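Local coordinates for protein tRNA uridine(34) acetyltransferase (Methanocaldococcus infernus, PDB 6IA8) that converts the wobble uridine of tRNA to 5-carboxymethyluridine, using acetyl-CoA and S-adenosyl-L-methionine, at residues T58-S70 against H130-F144. Numbering follows the deposited sequence.
Sequences TISGVAVVAVMTS and HPTDKIELIIMGGTF
Ala63 to Met68 run parallel to Ile135 to Met140, the strand axes 4.6 Å apart at closest approach and inclined by 27°. Six backbone hydrogen bonds form the ladder: Ala63, Val65 and Val67 each give their N-H to Lys134, Glu136 and Ile138 and accept at O from the N-H of Glu136, Ile138 and Met140. One of them, Val65 N to Glu136 O, is almost straight at 179°. Before the ladder, water 1 donates to both Ser60 O and Pro131 O. These are the first two strands of the parallel sheet in the radical SAM core, 63-68 at its edge and 134-140 between it and 184-192; helix 114-127, in the connection between them, covers the face bearing Ala63, Val67 and Ile135. On that buried face Val65 CG2, anti to its own carbonyl carbon, reaches Ile135 CG2 at 3.6 Å, while Val67 and Ile139 lie side by side. Farther on, Thr69 CG2 packs against both Ile139 CG2 and Phe144 CD1, 3.4 Å from the latter, and its OG1 gives a weak hydrogen bond to Met140 O. The other face carries Val64, whose CG1 presses on Ile138 CD1 at a tight 3.5 Å, and Glu136, extended beside Val64 and salt-bridged through OE2 to Arg212. Met140, bent at its last torsion (chi3 -60°), lays SD by Ala66 CB and brings CE to Met68 CG at 3.7 Å, the two methionines crossing at about a right angle. Ile59 lies over one face of the His130 imidazole, its CG2 in CH-pi contact 4.0 Å from the ring centroid; a serine in place of His130 would probably strip Ile59 of this flat surface and open a gap beneath its CG2 and CD1. Lys134, a probable acetyl-CoA ligand by analogy with relatives, makes a long salt bridge to Asp133.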
ATOM      1  N   THR A  58      16.167   1.760   9.634  1.00 82.56           N
ATOM      2  CA  THR A  58      16.636   2.261   8.347  1.00110.09           C
ATOM      3  C   THR A  58      15.886   3.529   7.946  1.00131.78           C
ATOM      4  O   THR A  58      14.691   3.663   8.204  1.00111.78           O
ATOM      5  CB  THR A  58      16.462   1.214   7.235  1.00125.69           C
ATOM      6  OG1 THR A  58      16.908  -0.065   7.702  1.00109.77           O
ATOM      7  CG2 THR A  58      17.256   1.612   6.004  1.00169.05           C
ATOM      8  N   ILE A  59      16.594   4.456   7.308  1.00160.46           N
ATOM      9  CA  ILE A  59      16.017   5.712   6.846  1.00132.87           C
ATOM     10  C   ILE A  59      15.691   5.564   5.366  1.00103.00           C
ATOM     11  O   ILE A  59      16.567   5.231   4.558  1.00122.92           O
ATOM     12  CB  ILE A  59      16.969   6.894   7.086  1.00121.58           C
ATOM     13  CG1 ILE A  59      17.342   6.985   8.567  1.00117.74           C
ATOM     14  CG2 ILE A  59      16.334   8.198   6.622  1.00 83.81           C
ATOM     15  CD1 ILE A  59      18.273   8.131   8.901  1.00 94.30           C
ATOM     16  N   SER A  60      14.437   5.813   5.009  1.00 87.10           N
ATOM     17  CA  SER A  60      13.982   5.739   3.631  1.00 92.65           C
ATOM     18  C   SER A  60      13.944   7.124   2.996  1.00 98.66           C
ATOM     19  O   SER A  60      13.866   8.151   3.678  1.00 99.63           O
ATOM     20  CB  SER A  60      12.594   5.103   3.553  1.00 91.87           C
ATOM     21  OG  SER A  60      12.054   5.226   2.251  1.00 90.12           O
ATOM     22  N   GLY A  61      14.003   7.136   1.663  1.00 83.82           N
ATOM     23  CA  GLY A  61      13.946   8.384   0.930  1.00 69.21           C
ATOM     24  C   GLY A  61      12.567   8.993   0.871  1.00 60.99           C
ATOM     25  O   GLY A  61      12.444  10.173   0.531  1.00 54.36           O
ATOM     26  N   VAL A  62      11.530   8.215   1.176  1.00 56.53           N
ATOM     27  CA  VAL A  62      10.147   8.689   1.185  1.00 60.40           C
ATOM     28  C   VAL A  62       9.696   8.791   2.638  1.00 52.43           C
ATOM     29  O   VAL A  62       9.766   7.808   3.387  1.00 49.50           O
ATOM     30  CB  VAL A  62       9.219   7.759   0.386  1.00 54.79           C
ATOM     31  CG1 VAL A  62       7.785   8.249   0.467  1.00 55.95           C
ATOM     32  CG2 VAL A  62       9.674   7.664  -1.065  1.00 54.37           C
ATOM     33  N   ALA A  63       9.236   9.975   3.035  1.00 43.21           N
ATOM     34  CA  ALA A  63       8.754  10.209   4.384  1.00 42.81           C
ATOM     35  C   ALA A  63       7.281   9.839   4.463  1.00 37.50           C
ATOM     36  O   ALA A  63       6.467  10.313   3.666  1.00 40.79           O
ATOM     37  CB  ALA A  63       8.942  11.669   4.773  1.00 43.15           C
ATOM     38  N   VAL A  64       6.932   9.022   5.442  1.00 40.78           N
ATOM     39  CA  VAL A  64       5.539   8.635   5.654  1.00 36.80           C
ATOM     40  C   VAL A  64       4.927   9.599   6.658  1.00 35.45           C
ATOM     41  O   VAL A  64       5.424   9.736   7.780  1.00 37.85           O
ATOM     42  CB  VAL A  64       5.425   7.188   6.152  1.00 48.38           C
ATOM     43  CG1 VAL A  64       3.973   6.884   6.458  1.00 39.62           C
ATOM     44  CG2 VAL A  64       5.969   6.209   5.101  1.00 45.49           C
ATOM     45  N   VAL A  65       3.866  10.279   6.253  1.00 31.83           N
ATOM     46  CA  VAL A  65       3.182  11.262   7.083  1.00 33.20           C
ATOM     47  C   VAL A  65       1.768  10.731   7.263  1.00 37.52           C
ATOM     48  O   VAL A  65       0.936  10.838   6.358  1.00 34.20           O
ATOM     49  CB  VAL A  65       3.178  12.654   6.441  1.00 33.87           C
ATOM     50  CG1 VAL A  65       2.304  13.628   7.202  1.00 36.18           C
ATOM     51  CG2 VAL A  65       4.614  13.214   6.298  1.00 35.73           C
ATOM     52  N   ALA A  66       1.493  10.164   8.429  1.00 37.02           N
ATOM     53  CA  ALA A  66       0.193   9.595   8.750  1.00 39.08           C
ATOM     54  C   ALA A  66      -0.578  10.573   9.623  1.00 37.32           C
ATOM     55  O   ALA A  66      -0.080  10.990  10.667  1.00 35.71           O
ATOM     56  CB  ALA A  66       0.362   8.268   9.486  1.00 43.52           C
ATOM     57  N   VAL A  67      -1.796  10.917   9.210  1.00 35.05           N
ATOM     58  CA  VAL A  67      -2.609  11.901   9.916  1.00 36.89           C
ATOM     59  C   VAL A  67      -4.001  11.341  10.177  1.00 40.51           C
ATOM     60  O   VAL A  67      -4.481  10.454   9.472  1.00 38.77           O
ATOM     61  CB  VAL A  67      -2.727  13.224   9.132  1.00 33.34           C
ATOM     62  CG1 VAL A  67      -1.336  13.838   8.905  1.00 37.35           C
ATOM     63  CG2 VAL A  67      -3.419  13.003   7.836  1.00 36.97           C
ATOM     64  N   MET A  68      -4.657  11.904  11.195  1.00 38.22           N
ATOM     65  CA  MET A  68      -5.935  11.411  11.695  1.00 47.14           C
ATOM     66  C   MET A  68      -7.048  12.409  11.401  1.00 46.15           C
ATOM     67  O   MET A  68      -6.877  13.619  11.558  1.00 46.59           O
ATOM     68  CB  MET A  68      -5.866  11.165  13.205  1.00 54.04           C
ATOM     69  CG  MET A  68      -5.478   9.760  13.618  1.00 89.14           C
ATOM     70  SD  MET A  68      -6.912   8.686  13.767  1.00 96.38           S
ATOM     71  CE  MET A  68      -6.126   7.086  13.928  1.00104.96           C
ATOM     72  N   THR A  69      -8.195  11.897  10.986  1.00 43.05           N
ATOM     73  CA  THR A  69      -9.369  12.720  10.749  1.00 41.95           C
ATOM     74  C   THR A  69     -10.186  12.874  12.026  1.00 51.61           C
ATOM     75  O   THR A  69      -9.952  12.193  13.024  1.00 61.03           O
ATOM     76  CB  THR A  69     -10.231  12.115   9.645  1.00 50.08           C
ATOM     77  OG1 THR A  69     -10.583  10.780  10.001  1.00 55.19           O
ATOM     78  CG2 THR A  69      -9.462  12.104   8.335  1.00 50.21           C
ATOM     79  N   SER A  70     -11.163  13.784  11.976  1.00 65.26           N
ATOM     80  CA  SER A  70     -11.986  14.077  13.142  1.00 80.14           C
ATOM     81  C   SER A  70     -12.971  12.941  13.413  1.00 88.95           C
ATOM     82  O   SER A  70     -13.404  12.254  12.487  1.00 65.22           O
ATOM     83  CB  SER A  70     -12.773  15.377  12.953  1.00 50.49           C
ATOM     84  OG  SER A  70     -11.944  16.504  13.114  1.00 80.68           O
ATOM     85  N   HIS A 130      15.928  12.917   8.487  1.00 63.90           N
ATOM     86  CA  HIS A 130      15.246  12.144   7.463  1.00 57.69           C
ATOM     87  C   HIS A 130      14.805  13.062   6.322  1.00 51.40           C
ATOM     88  O   HIS A 130      14.283  14.158   6.567  1.00 55.97           O
ATOM     89  CB  HIS A 130      14.025  11.427   8.039  1.00 70.84           C
ATOM     90  CG  HIS A 130      14.344  10.418   9.099  1.00 87.37           C
ATOM     91  ND1 HIS A 130      15.503  10.452   9.844  1.00 85.49           N
ATOM     92  CD2 HIS A 130      13.647   9.343   9.539  1.00 86.93           C
ATOM     93  CE1 HIS A 130      15.508   9.442  10.696  1.00 82.93           C
ATOM     94  NE2 HIS A 130      14.394   8.753  10.530  1.00 89.83           N
ATOM     95  N   PRO A 131      15.006  12.648   5.070  1.00 48.40           N
ATOM     96  CA  PRO A 131      14.546  13.478   3.953  1.00 56.26           C
ATOM     97  C   PRO A 131      13.033  13.601   3.969  1.00 52.23           C
ATOM     98  O   PRO A 131      12.316  12.676   4.364  1.00 46.63           O
ATOM     99  CB  PRO A 131      15.033  12.725   2.709  1.00 71.96           C
ATOM    100  CG  PRO A 131      15.248  11.311   3.172  1.00 69.31           C
ATOM    101  CD  PRO A 131      15.702  11.429   4.609  1.00 53.39           C
ATOM    102  N   THR A 132      12.551  14.768   3.540  1.00 43.02           N
ATOM    103  CA  THR A 132      11.115  15.013   3.442  1.00 40.51           C
ATOM    104  C   THR A 132      10.735  15.655   2.111  1.00 42.62           C
ATOM    105  O   THR A 132       9.669  16.263   2.006  1.00 38.95           O
ATOM    106  CB  THR A 132      10.639  15.892   4.600  1.00 43.22           C
ATOM    107  OG1 THR A 132      11.288  17.167   4.521  1.00 45.52           O
ATOM    108  CG2 THR A 132      10.968  15.237   5.940  1.00 46.58           C
ATOM    109  N   ASP A 133      11.581  15.539   1.087  1.00 44.68           N
ATOM    110  CA  ASP A 133      11.219  16.083  -0.214  1.00 48.50           C
ATOM    111  C   ASP A 133      10.157  15.234  -0.901  1.00 39.23           C
ATOM    112  O   ASP A 133       9.450  15.741  -1.773  1.00 42.85           O
ATOM    113  CB  ASP A 133      12.468  16.211  -1.095  1.00 47.76           C
ATOM    114  CG  ASP A 133      13.241  14.897  -1.220  1.00 65.34           C
ATOM    115  OD1 ASP A 133      13.618  14.328  -0.180  1.00 64.92           O
ATOM    116  OD2 ASP A 133      13.463  14.433  -2.355  1.00 78.36           O
ATOM    117  N   LYS A 134      10.041  13.958  -0.535  1.00 37.32           N
ATOM    118  CA  LYS A 134       9.008  13.057  -1.033  1.00 40.70           C
ATOM    119  C   LYS A 134       8.183  12.548   0.144  1.00 40.29           C
ATOM    120  O   LYS A 134       8.731  11.959   1.089  1.00 36.75           O
ATOM    121  CB  LYS A 134       9.628  11.864  -1.780  1.00 47.72           C
ATOM    122  CG  LYS A 134      10.467  12.221  -2.967  1.00 64.80           C
ATOM    123  CD  LYS A 134      10.900  10.944  -3.713  1.00 76.76           C
ATOM    124  CE  LYS A 134      11.946  11.229  -4.774  1.00103.61           C
ATOM    125  NZ  LYS A 134      13.281  11.494  -4.175  1.00138.11           N
ATOM    126  N   ILE A 135       6.867  12.738   0.077  1.00 34.13           N
ATOM    127  CA  ILE A 135       5.983  12.404   1.186  1.00 33.75           C
ATOM    128  C   ILE A 135       4.888  11.451   0.722  1.00 35.00           C
ATOM    129  O   ILE A 135       4.212  11.704  -0.279  1.00 33.69           O
ATOM    130  CB  ILE A 135       5.371  13.680   1.796  1.00 36.86           C
ATOM    131  CG1 ILE A 135       6.465  14.471   2.564  1.00 40.37           C
ATOM    132  CG2 ILE A 135       4.209  13.317   2.730  1.00 39.01           C
ATOM    133  CD1 ILE A 135       6.013  15.826   3.020  1.00 54.81           C
ATOM    134  N   GLU A 136       4.694  10.378   1.472  1.00 34.30           N
ATOM    135  CA  GLU A 136       3.519   9.524   1.358  1.00 35.97           C
ATOM    136  C   GLU A 136       2.567   9.952   2.467  1.00 30.33           C
ATOM    137  O   GLU A 136       2.891   9.812   3.649  1.00 35.57           O
ATOM    138  CB  GLU A 136       3.874   8.044   1.510  1.00 57.60           C
ATOM    139  CG  GLU A 136       2.633   7.149   1.652  1.00 41.78           C
ATOM    140  CD  GLU A 136       2.961   5.673   1.962  1.00 49.78           C
ATOM    141  OE1 GLU A 136       4.105   5.371   2.333  1.00 59.66           O
ATOM    142  OE2 GLU A 136       2.061   4.829   1.831  1.00 77.96           O
ATOM    143  N   LEU A 137       1.407  10.470   2.082  1.00 29.85           N
ATOM    144  CA  LEU A 137       0.390  10.936   3.009  1.00 31.68           C
ATOM    145  C   LEU A 137      -0.614   9.815   3.214  1.00 32.31           C
ATOM    146  O   LEU A 137      -1.123   9.247   2.241  1.00 33.28           O
ATOM    147  CB  LEU A 137      -0.308  12.163   2.453  1.00 28.87           C
ATOM    148  CG  LEU A 137      -1.384  12.787   3.331  1.00 29.17           C
ATOM    149  CD1 LEU A 137      -0.802  13.286   4.623  1.00 35.79           C
ATOM    150  CD2 LEU A 137      -2.044  13.905   2.513  1.00 36.05           C
ATOM    151  N   ILE A 138      -0.845   9.464   4.472  1.00 31.51           N
ATOM    152  CA  ILE A 138      -1.742   8.371   4.829  1.00 28.67           C
ATOM    153  C   ILE A 138      -2.866   8.955   5.664  1.00 31.01           C
ATOM    154  O   ILE A 138      -2.609   9.517   6.736  1.00 34.27           O
ATOM    155  CB  ILE A 138      -1.036   7.261   5.618  1.00 34.77           C
ATOM    156  CG1 ILE A 138       0.159   6.708   4.841  1.00 37.02           C
ATOM    157  CG2 ILE A 138      -2.022   6.107   5.896  1.00 35.78           C
ATOM    158  CD1 ILE A 138       0.866   5.571   5.549  1.00 37.04           C
ATOM    159  N   ILE A 139      -4.102   8.780   5.203  1.00 32.15           N
ATOM    160  CA  ILE A 139      -5.290   9.280   5.892  1.00 37.82           C
ATOM    161  C   ILE A 139      -5.863   8.140   6.720  1.00 33.73           C
ATOM    162  O   ILE A 139      -6.390   7.164   6.178  1.00 37.23           O
ATOM    163  CB  ILE A 139      -6.337   9.820   4.911  1.00 45.64           C
ATOM    164  CG1 ILE A 139      -5.699  10.815   3.927  1.00 39.76           C
ATOM    165  CG2 ILE A 139      -7.507  10.457   5.683  1.00 41.19           C
ATOM    166  CD1 ILE A 139      -5.033  12.015   4.558  1.00 37.70           C
ATOM    167  N   MET A 140      -5.756   8.253   8.031  1.00 37.58           N
ATOM    168  CA  MET A 140      -6.169   7.190   8.932  1.00 44.46           C
ATOM    169  C   MET A 140      -7.551   7.472   9.508  1.00 53.74           C
ATOM    170  O   MET A 140      -7.939   8.629   9.694  1.00 55.18           O
ATOM    171  CB  MET A 140      -5.162   7.039  10.067  1.00 50.68           C
ATOM    172  CG  MET A 140      -3.769   6.702   9.607  1.00 48.64           C
ATOM    173  SD  MET A 140      -2.641   6.436  10.972  1.00 56.77           S
ATOM    174  CE  MET A 140      -2.723   8.013  11.804  1.00 59.98           C
ATOM    175  N   GLY A 141      -8.281   6.392   9.812  1.00 67.67           N
ATOM    176  CA  GLY A 141      -9.604   6.502  10.401  1.00 73.50           C
ATOM    177  C   GLY A 141     -10.589   5.487   9.856  1.00 88.42           C
ATOM    178  O   GLY A 141     -11.444   4.985  10.589  1.00 92.26           O
ATOM    179  N   GLY A 142     -10.482   5.181   8.565  1.00 80.81           N
ATOM    180  CA  GLY A 142     -11.376   4.244   7.922  1.00103.56           C
ATOM    181  C   GLY A 142     -12.723   4.801   7.526  1.00 84.92           C
ATOM    182  O   GLY A 142     -13.434   4.163   6.742  1.00 62.97           O
ATOM    183  N   THR A 143     -13.103   5.965   8.032  1.00 71.07           N
ATOM    184  CA  THR A 143     -14.390   6.555   7.712  1.00 57.00           C
ATOM    185  C   THR A 143     -14.275   7.751   6.784  1.00 48.08           C
ATOM    186  O   THR A 143     -15.297   8.385   6.486  1.00 50.52           O
ATOM    187  CB  THR A 143     -15.104   6.974   9.002  1.00 70.90           C
ATOM    188  OG1 THR A 143     -14.326   7.967   9.683  1.00 64.65           O
ATOM    189  CG2 THR A 143     -15.300   5.773   9.917  1.00102.19           C
ATOM    190  N   PHE A 144     -13.067   8.073   6.315  1.00 41.93           N
ATOM    191  CA  PHE A 144     -12.869   9.303   5.548  1.00 42.76           C
ATOM    192  C   PHE A 144     -13.749   9.372   4.309  1.00 42.16           C
ATOM    193  O   PHE A 144     -14.354  10.435   4.064  1.00 39.98           O
ATOM    194  CB  PHE A 144     -11.387   9.428   5.189  1.00 42.18           C
ATOM    195  CG  PHE A 144     -11.006  10.754   4.560  1.00 36.51           C
ATOM    196  CD1 PHE A 144     -11.056  11.917   5.290  1.00 40.86           C
ATOM    197  CD2 PHE A 144     -10.567  10.816   3.244  1.00 36.73           C
ATOM    198  CE1 PHE A 144     -10.692  13.103   4.717  1.00 43.02           C
ATOM    199  CE2 PHE A 144     -10.193  11.985   2.669  1.00 47.30           C
ATOM    200  CZ  PHE A 144     -10.247  13.137   3.399  1.00 40.03           C
TER
HETATM  201  O   HOH W   1      12.584  10.000   5.401  1.00 52.27           O
HETATM  202  O   HOH W   2      11.704  12.312   1.414  1.00 50.86           O